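Local coordinates for stiv-a81 (PDB 3RKL), which is of unknown function but, in a virus of hyperthermophilic archaea, packs a small antiparallel beta-sheet on helices of a four-helix bundle, at residues K3-Y15 with H62-M74. The protein carries 1 engineered substitution. Sequence-based numbering, arbitrary orientation.
Sequences KITINIKDNTIEY and HEYAIYLAGATSM. Engineered in segment 62-74: Met74 (natural residue Leu).
Tyr15 OH and His62 NE2 share a hydrogen bond of 2.7 Å, whose donor may be either one. The hydroxyl meets the imidazole at its edge, in the ring plane, while the two rings lie obliquely, with planes at 72°. Beside this bond, Ile66 packs across the phenol: its CG2 sits over one face, 3.9 Å from the ring centroid and close to the ring normal, a CH-pi contact. Tyr15 is brought over the helix by a chi1 of -169°, which sets CG anti to the backbone N. The other branch of Ile66 ends in CD1, which reaches Ile4 CG2 at 3.7 Å and also touches Ile6 CD1, so this one side chain packs against both strands. Ile6 CD1 in turn meets Ala69 CB.

Further along, Ile13 CD1 drops onto the helix backbone beside Gly70, 3.3 Å from Tyr67 O, and Ile8 CD1 lies against Gly70 as well. Ile13 CG2 comes to the edge of the Tyr67 ring. Strands 3-9 and 12-15 form a beta-hairpin, closed by a type II' turn from Lys9 to Thr12, and its alternate side chains make an apolar layer over helix 55-80. At the turn end, the selenomethionine Met74, an engineered residue, bends at chi3 (53°) and brings CE within 3.6 Å of Asn11 CA.

A second shell holds Tyr67: its hydroxyl donates to Glu63 OE2 at 2.6 Å and accepts from a water that also bonds Tyr15 O, while its ring stacks with Phe20. His62 ND1 is hydrogen-bonded to Thr72 OG1 of a second subunit, gripping the imidazole at both nitrogens and fixing its rotation. Strand 3-9 pairs antiparallel with a strand of that same subunit, continuing the sheet across the interface.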
loop_
_atom_site.group_PDB
_atom_site.type_symbol
_atom_site.label_atom_id
_atom_site.label_comp_id
_atom_site.label_asym_id
_atom_site.label_seq_id
_atom_site.Cartn_x
_atom_site.Cartn_y
_atom_site.Cartn_z
ATOM N N LYS A 3 2.962 -27.914 24.355
ATOM C CA LYS A 3 1.638 -27.989 23.759
ATOM C C LYS A 3 0.858 -26.707 24.007
ATOM O O LYS A 3 0.823 -26.203 25.131
ATOM C CB LYS A 3 0.891 -29.179 24.360
ATOM C CG LYS A 3 -0.436 -29.513 23.714
ATOM C CD LYS A 3 -1.290 -30.399 24.632
ATOM C CE LYS A 3 -0.668 -31.769 24.861
ATOM N NZ LYS A 3 -1.494 -32.618 25.771
ATOM N N ILE A 4 0.241 -26.190 22.946
ATOM C CA ILE A 4 -0.705 -25.081 23.035
ATOM C C ILE A 4 -2.122 -25.605 22.849
ATOM O O ILE A 4 -2.411 -26.295 21.871
ATOM C CB ILE A 4 -0.456 -24.025 21.931
ATOM C CG1 ILE A 4 0.936 -23.416 22.062
ATOM C CG2 ILE A 4 -1.501 -22.929 21.998
ATOM C CD1 ILE A 4 1.374 -22.639 20.820
ATOM N N THR A 5 -3.013 -25.264 23.775
ATOM C CA THR A 5 -4.411 -25.689 23.672
ATOM C C THR A 5 -5.345 -24.494 23.533
ATOM O O THR A 5 -5.308 -23.562 24.339
ATOM C CB THR A 5 -4.835 -26.518 24.885
ATOM O OG1 THR A 5 -3.968 -27.646 24.996
ATOM C CG2 THR A 5 -6.265 -27.000 24.730
ATOM N N ILE A 6 -6.171 -24.536 22.492
ATOM C CA ILE A 6 -7.148 -23.488 22.213
ATOM C C ILE A 6 -8.534 -24.077 22.359
ATOM O O ILE A 6 -8.886 -25.029 21.662
ATOM C CB ILE A 6 -7.010 -22.944 20.781
ATOM C CG1 ILE A 6 -5.560 -22.571 20.479
ATOM C CG2 ILE A 6 -7.923 -21.730 20.582
ATOM C CD1 ILE A 6 -5.304 -22.222 19.018
ATOM N N ASN A 7 -9.325 -23.505 23.259
ATOM C CA ASN A 7 -10.681 -23.985 23.493
ATOM C C ASN A 7 -11.678 -23.140 22.728
ATOM O O ASN A 7 -11.580 -21.912 22.695
ATOM C CB ASN A 7 -11.002 -23.996 24.980
ATOM C CG ASN A 7 -10.285 -25.111 25.710
ATOM O OD1 ASN A 7 -10.565 -26.295 25.495
ATOM N ND2 ASN A 7 -9.336 -24.743 26.563
ATOM N N ILE A 8 -12.618 -23.816 22.085
ATOM C CA ILE A 8 -13.634 -23.153 21.289
ATOM C C ILE A 8 -15.003 -23.638 21.753
ATOM O O ILE A 8 -15.293 -24.836 21.717
ATOM C CB ILE A 8 -13.430 -23.413 19.787
ATOM C CG1 ILE A 8 -12.109 -22.786 19.325
ATOM C CG2 ILE A 8 -14.580 -22.845 18.978
ATOM C CD1 ILE A 8 -11.754 -23.081 17.883
ATOM N N LYS A 9 -15.806 -22.691 22.229
ATOM C CA LYS A 9 -17.197 -22.925 22.589
ATOM C C LYS A 9 -18.057 -22.102 21.638
ATOM O O LYS A 9 -18.157 -20.879 21.781
ATOM C CB LYS A 9 -17.468 -22.508 24.036
ATOM C CG LYS A 9 -17.184 -23.595 25.068
ATOM C CD LYS A 9 -17.905 -23.312 26.390
ATOM C CE LYS A 9 -17.940 -24.539 27.287
ATOM N NZ LYS A 9 -16.588 -25.129 27.465
ATOM N N ASP A 10 -18.663 -22.785 20.667
ATOM C CA ASP A 10 -19.522 -22.158 19.660
ATOM C C ASP A 10 -18.716 -21.135 18.849
ATOM O O ASP A 10 -17.817 -21.519 18.095
ATOM C CB ASP A 10 -20.778 -21.543 20.307
ATOM C CG ASP A 10 -21.690 -22.589 20.932
ATOM O OD1 ASP A 10 -22.158 -23.485 20.198
ATOM O OD2 ASP A 10 -21.950 -22.509 22.152
ATOM N N ASN A 11 -19.006 -19.847 19.020
ATOM C CA ASN A 11 -18.292 -18.790 18.292
ATOM C C ASN A 11 -17.304 -18.017 19.175
ATOM O O ASN A 11 -16.878 -16.913 18.831
ATOM C CB ASN A 11 -19.292 -17.826 17.651
ATOM C CG ASN A 11 -20.131 -17.092 18.676
ATOM O OD1 ASN A 11 -20.470 -17.641 19.725
ATOM N ND2 ASN A 11 -20.476 -15.846 18.375
ATOM N N THR A 12 -16.927 -18.614 20.300
ATOM C CA THR A 12 -16.070 -17.958 21.280
ATOM C C THR A 12 -14.797 -18.755 21.480
ATOM O O THR A 12 -14.831 -19.977 21.606
ATOM C CB THR A 12 -16.760 -17.827 22.651
ATOM O OG1 THR A 12 -17.986 -17.106 22.506
ATOM C CG2 THR A 12 -15.870 -17.082 23.636
ATOM N N ILE A 13 -13.677 -18.048 21.507
ATOM C CA ILE A 13 -12.393 -18.658 21.804
ATOM C C ILE A 13 -12.050 -18.379 23.256
ATOM O O ILE A 13 -12.214 -17.253 23.735
ATOM C CB ILE A 13 -11.292 -18.103 20.888
ATOM C CG1 ILE A 13 -11.646 -18.392 19.428
ATOM C CG2 ILE A 13 -9.935 -18.712 21.249
ATOM C CD1 ILE A 13 -11.015 -17.440 18.458
ATOM N N GLU A 14 -11.572 -19.414 23.948
ATOM C CA GLU A 14 -11.188 -19.308 25.343
ATOM C C GLU A 14 -9.701 -19.581 25.415
ATOM O O GLU A 14 -9.254 -20.631 24.967
ATOM C CB GLU A 14 -11.964 -20.321 26.193
ATOM C CG GLU A 14 -13.428 -19.939 26.400
ATOM C CD GLU A 14 -14.329 -21.109 26.788
ATOM O OE1 GLU A 14 -15.519 -20.853 27.077
ATOM O OE2 GLU A 14 -13.865 -22.270 26.799
ATOM N N TYR A 15 -8.946 -18.618 25.941
ATOM C CA TYR A 15 -7.480 -18.734 26.046
ATOM C C TYR A 15 -6.904 -17.709 27.033
ATOM O O TYR A 15 -7.364 -16.574 27.095
ATOM C CB TYR A 15 -6.828 -18.525 24.662
ATOM C CG TYR A 15 -5.356 -18.887 24.591
ATOM C CD1 TYR A 15 -4.943 -20.224 24.506
ATOM C CD2 TYR A 15 -4.360 -17.891 24.607
ATOM C CE1 TYR A 15 -3.581 -20.555 24.445
ATOM C CE2 TYR A 15 -3.007 -18.215 24.549
ATOM C CZ TYR A 15 -2.616 -19.545 24.460
ATOM O OH TYR A 15 -1.274 -19.855 24.393
ATOM N N HIS A 62 0.722 -12.696 20.544
ATOM C CA HIS A 62 0.390 -14.101 20.672
ATOM C C HIS A 62 -1.114 -14.313 20.812
ATOM O O HIS A 62 -1.681 -15.183 20.178
ATOM C CB HIS A 62 1.120 -14.720 21.857
ATOM C CG HIS A 62 0.764 -16.152 22.087
ATOM N ND1 HIS A 62 0.849 -17.101 21.094
ATOM C CD2 HIS A 62 0.314 -16.794 23.187
ATOM C CE1 HIS A 62 0.454 -18.268 21.573
ATOM N NE2 HIS A 62 0.142 -18.112 22.846
ATOM N N GLU A 63 -1.738 -13.506 21.653
ATOM C CA GLU A 63 -3.180 -13.582 21.886
ATOM C C GLU A 63 -3.959 -13.499 20.572
ATOM O O GLU A 63 -4.809 -14.344 20.264
ATOM C CB GLU A 63 -3.564 -12.444 22.840
ATOM C CG GLU A 63 -5.009 -12.163 22.995
ATOM C CD GLU A 63 -5.304 -11.022 23.981
ATOM O OE1 GLU A 63 -4.360 -10.323 24.437
ATOM O OE2 GLU A 63 -6.502 -10.829 24.295
ATOM N N TYR A 64 -3.668 -12.465 19.794
ATOM C CA TYR A 64 -4.393 -12.252 18.536
ATOM C C TYR A 64 -4.088 -13.345 17.509
ATOM O O TYR A 64 -4.968 -13.736 16.759
ATOM C CB TYR A 64 -4.179 -10.827 18.013
ATOM C CG TYR A 64 -5.154 -9.888 18.667
ATOM C CD1 TYR A 64 -6.374 -9.619 18.065
ATOM C CD2 TYR A 64 -4.904 -9.335 19.918
ATOM C CE1 TYR A 64 -7.307 -8.799 18.656
ATOM C CE2 TYR A 64 -5.846 -8.509 20.531
ATOM C CZ TYR A 64 -7.051 -8.259 19.889
ATOM O OH TYR A 64 -7.995 -7.448 20.460
ATOM N N ALA A 65 -2.867 -13.877 17.507
ATOM C CA ALA A 65 -2.534 -15.011 16.644
ATOM C C ALA A 65 -3.337 -16.261 17.042
ATOM O O ALA A 65 -3.756 -17.043 16.187
ATOM C CB ALA A 65 -1.031 -15.295 16.688
ATOM N N ILE A 66 -3.548 -16.442 18.345
ATOM C CA ILE A 66 -4.364 -17.553 18.848
ATOM C C ILE A 66 -5.825 -17.393 18.370
ATOM O O ILE A 66 -6.432 -18.352 17.882
ATOM C CB ILE A 66 -4.278 -17.668 20.381
ATOM C CG1 ILE A 66 -2.918 -18.244 20.797
ATOM C CG2 ILE A 66 -5.439 -18.513 20.940
ATOM C CD1 ILE A 66 -2.765 -19.753 20.580
ATOM N N TYR A 67 -6.359 -16.179 18.469
ATOM C CA TYR A 67 -7.744 -15.917 18.036
ATOM C C TYR A 67 -7.899 -16.184 16.533
ATOM O O TYR A 67 -8.898 -16.752 16.073
ATOM C CB TYR A 67 -8.146 -14.487 18.352
ATOM C CG TYR A 67 -8.069 -14.117 19.820
ATOM C CD1 TYR A 67 -8.171 -15.085 20.822
ATOM C CD2 TYR A 67 -7.906 -12.798 20.200
ATOM C CE1 TYR A 67 -8.088 -14.744 22.148
ATOM C CE2 TYR A 67 -7.849 -12.448 21.538
ATOM C CZ TYR A 67 -7.933 -13.424 22.497
ATOM O OH TYR A 67 -7.849 -13.051 23.830
ATOM N N LEU A 68 -6.879 -15.783 15.788
ATOM C CA LEU A 68 -6.836 -16.014 14.351
ATOM C C LEU A 68 -6.808 -17.510 14.011
ATOM O O LEU A 68 -7.535 -17.966 13.118
ATOM C CB LEU A 68 -5.622 -15.295 13.781
ATOM C CG LEU A 68 -5.350 -15.349 12.293
ATOM C CD1 LEU A 68 -6.600 -14.938 11.469
ATOM C CD2 LEU A 68 -4.141 -14.460 12.014
ATOM N N ALA A 69 -6.007 -18.287 14.739
ATOM C CA ALA A 69 -5.959 -19.741 14.515
ATOM C C ALA A 69 -7.324 -20.367 14.806
ATOM O O ALA A 69 -7.819 -21.200 14.026
ATOM C CB ALA A 69 -4.865 -20.392 15.367
ATOM N N GLY A 70 -7.966 -19.929 15.885
ATOM C CA GLY A 70 -9.311 -20.405 16.221
ATOM C C GLY A 70 -10.351 -20.002 15.194
ATOM O O GLY A 70 -11.167 -20.826 14.782
ATOM N N ALA A 71 -10.301 -18.750 14.757
ATOM C CA ALA A 71 -11.205 -18.244 13.713
ATOM C C ALA A 71 -11.105 -19.028 12.402
ATOM O O ALA A 71 -12.125 -19.395 11.802
ATOM C CB ALA A 71 -10.956 -16.746 13.465
ATOM N N THR A 72 -9.884 -19.292 11.941
ATOM C CA THR A 72 -9.717 -20.076 10.720
ATOM C C THR A 72 -10.217 -21.519 10.882
ATOM O O THR A 72 -10.659 -22.122 9.924
ATOM C CB THR A 72 -8.266 -20.087 10.219
ATOM O OG1 THR A 72 -7.421 -20.714 11.187
ATOM C CG2 THR A 72 -7.791 -18.661 9.917
ATOM N N SER A 73 -10.139 -22.057 12.091
ATOM C CA SER A 73 -10.676 -23.391 12.343
ATOM C C SER A 73 -12.183 -23.376 12.178
ATOM O O SER A 73 -12.758 -24.256 11.532
ATOM C CB SER A 73 -10.316 -23.877 13.745
ATOM O OG SER A 73 -10.722 -25.227 13.912
HETATM N N MSE A 74 -12.815 -22.374 12.778
HETATM C CA MSE A 74 -14.276 -22.208 12.671
HETATM C C MSE A 74 -14.700 -22.042 11.206
HETATM O O MSE A 74 -15.751 -22.528 10.788
HETATM C CB MSE A 74 -14.740 -20.986 13.470
HETATM C CG MSE A 74 -14.538 -21.069 14.974
HETATM SE SE MSE A 74 -14.807 -19.317 15.856
HETATM C CE MSE A 74 -16.577 -18.900 15.134
HETATM O O HOH W 1 -6.207 -14.855 25.402
#